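Local coordinates for protein extracellular ligand-binding receptor (PDB 4ZPJ) that probably binds a small-molecule ligand outside the cell for an ABC transporter, as a substrate-binding protein of the leucine-binding protein family, at residues A[222-227]-A[248-253]. Numbering follows the deposited sequence.
Sequences EIVDEV and AEADAV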
loop_
_atom_site.group_PDB
_atom_site.type_symbol
_atom_site.label_atom_id
_atom_site.label_comp_id
_atom_site.label_asym_id
_atom_site.label_seq_id
_atom_site.Cartn_x
_atom_site.Cartn_y
_atom_site.Cartn_z
ATOM N N GLU A 222 22.224 -2.095 13.472
ATOM C CA GLU A 222 21.813 -3.316 14.187
ATOM C C GLU A 222 20.468 -3.119 14.925
ATOM O O GLU A 222 20.144 -2.026 15.346
ATOM C CB GLU A 222 22.969 -3.914 15.060
ATOM C CG GLU A 222 23.414 -5.351 14.636
ATOM C CD GLU A 222 24.632 -5.490 13.665
ATOM O OE1 GLU A 222 24.595 -6.371 12.758
ATOM O OE2 GLU A 222 25.661 -4.787 13.822
ATOM N N ILE A 223 19.696 -4.198 14.989
ATOM C CA ILE A 223 18.418 -4.257 15.661
ATOM C C ILE A 223 18.650 -4.914 17.009
ATOM O O ILE A 223 19.085 -6.052 17.071
ATOM C CB ILE A 223 17.411 -5.126 14.870
ATOM C CG1 ILE A 223 17.221 -4.557 13.461
ATOM C CG2 ILE A 223 16.071 -5.246 15.618
ATOM C CD1 ILE A 223 16.742 -3.145 13.432
ATOM N N VAL A 224 18.337 -4.191 18.072
ATOM C CA VAL A 224 18.539 -4.662 19.414
ATOM C C VAL A 224 17.328 -5.433 20.023
ATOM O O VAL A 224 17.532 -6.243 20.906
ATOM C CB VAL A 224 18.947 -3.476 20.349
ATOM C CG1 VAL A 224 20.155 -2.723 19.796
ATOM C CG2 VAL A 224 17.773 -2.518 20.593
ATOM N N ASP A 225 16.086 -5.143 19.623
ATOM C CA ASP A 225 14.900 -5.897 20.121
ATOM C C ASP A 225 13.716 -5.682 19.219
ATOM O O ASP A 225 13.688 -4.702 18.495
ATOM C CB ASP A 225 14.486 -5.490 21.560
ATOM C CG ASP A 225 13.714 -6.629 22.320
ATOM O OD1 ASP A 225 13.237 -7.553 21.639
ATOM O OD2 ASP A 225 13.594 -6.628 23.583
ATOM N N GLU A 226 12.762 -6.620 19.258
ATOM C CA GLU A 226 11.457 -6.508 18.595
ATOM C C GLU A 226 10.402 -6.595 19.684
ATOM O O GLU A 226 10.430 -7.505 20.503
ATOM C CB GLU A 226 11.220 -7.662 17.613
ATOM C CG GLU A 226 12.305 -7.877 16.549
ATOM C CD GLU A 226 11.930 -8.932 15.484
ATOM O OE1 GLU A 226 12.777 -9.202 14.589
ATOM O OE2 GLU A 226 10.809 -9.512 15.520
ATOM N N VAL A 227 9.482 -5.639 19.693
ATOM C CA VAL A 227 8.373 -5.635 20.601
ATOM C C VAL A 227 7.057 -5.641 19.817
ATOM O O VAL A 227 6.722 -4.750 19.002
ATOM C CB VAL A 227 8.394 -4.415 21.543
ATOM C CG1 VAL A 227 7.236 -4.490 22.550
ATOM C CG2 VAL A 227 9.714 -4.331 22.297
ATOM N N ALA A 248 17.404 1.951 25.728
ATOM C CA ALA A 248 18.581 2.381 26.472
ATOM C C ALA A 248 19.840 2.097 25.653
ATOM O O ALA A 248 20.793 2.870 25.674
ATOM C CB ALA A 248 18.664 1.681 27.834
ATOM N N GLU A 249 19.836 0.992 24.921
ATOM C CA GLU A 249 20.951 0.671 24.044
ATOM C C GLU A 249 20.625 0.916 22.563
ATOM O O GLU A 249 21.051 0.151 21.701
ATOM C CB GLU A 249 21.387 -0.779 24.296
ATOM C CG GLU A 249 21.969 -1.015 25.703
ATOM C CD GLU A 249 23.239 -0.200 26.006
ATOM O OE1 GLU A 249 23.135 1.031 26.220
ATOM O OE2 GLU A 249 24.348 -0.784 26.059
ATOM N N ALA A 250 19.888 1.981 22.252
ATOM C CA ALA A 250 19.427 2.195 20.881
ATOM C C ALA A 250 19.316 3.665 20.580
ATOM O O ALA A 250 19.239 4.478 21.487
ATOM C CB ALA A 250 18.080 1.536 20.655
ATOM N N ASP A 251 19.292 3.996 19.298
ATOM C CA ASP A 251 19.161 5.370 18.879
ATOM C C ASP A 251 17.718 5.773 18.468
ATOM O O ASP A 251 17.423 6.961 18.478
ATOM C CB ASP A 251 20.135 5.634 17.734
ATOM C CG ASP A 251 21.538 5.166 18.073
ATOM O OD1 ASP A 251 22.021 5.601 19.166
ATOM O OD2 ASP A 251 22.124 4.352 17.262
ATOM N N ALA A 252 16.853 4.813 18.129
ATOM C CA ALA A 252 15.531 5.124 17.514
ATOM C C ALA A 252 14.629 3.916 17.470
ATOM O O ALA A 252 15.098 2.817 17.654
ATOM C CB ALA A 252 15.663 5.685 16.083
ATOM N N VAL A 253 13.358 4.139 17.169
ATOM C CA VAL A 253 12.376 3.082 17.094
ATOM C C VAL A 253 11.676 3.144 15.762
ATOM O O VAL A 253 11.391 4.209 15.336
ATOM C CB VAL A 253 11.267 3.325 18.151
ATOM C CG1 VAL A 253 10.217 2.224 18.105
ATOM C CG2 VAL A 253 11.901 3.395 19.506
#
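Val224 is the one residue of 222-227 that touches 248-253, meeting Glu249 and Ala250 at the surface of a Rossmann-like lobe of the periplasmic-binding-protein fold. The lobe's parallel sheet has the strand order 222-229, 194-200, 252-256, 281-283. Val224 sits on edge strand 222-229; Glu249 and Ala250 come just before strand 252-256. Strand 194-200 lies between the two strands, and helix 237-246 is part of the connection from one to the other. Ile223 packs on Leu197 of the middle strand and on Arg213 and Phe216 of helix 203-218. Val224 points toward 248-253, and its two methyls divide the work. CG1, anti to Val224's own carbonyl carbon (chi1 -54°), makes a van der Waals contact with Glu249 O at 3.6 Å. The same torsion sets CG2 between Val224's own N and carbonyl carbon, 4.1 Å from Ala250 CB. The carboxylate end of Glu249 leads away from 222-227. No hydrogen bond joins the two segments. Val224 and Ala250 both also touch Val196, so the middle strand contributes to the same small apolar patch. Asp225 OD1 takes a weak, bent bond from Glu226 N at 2.6 Å (N-H...O angle 125°). Glu226 OE1 forms a salt bridge with Arg213 NH1.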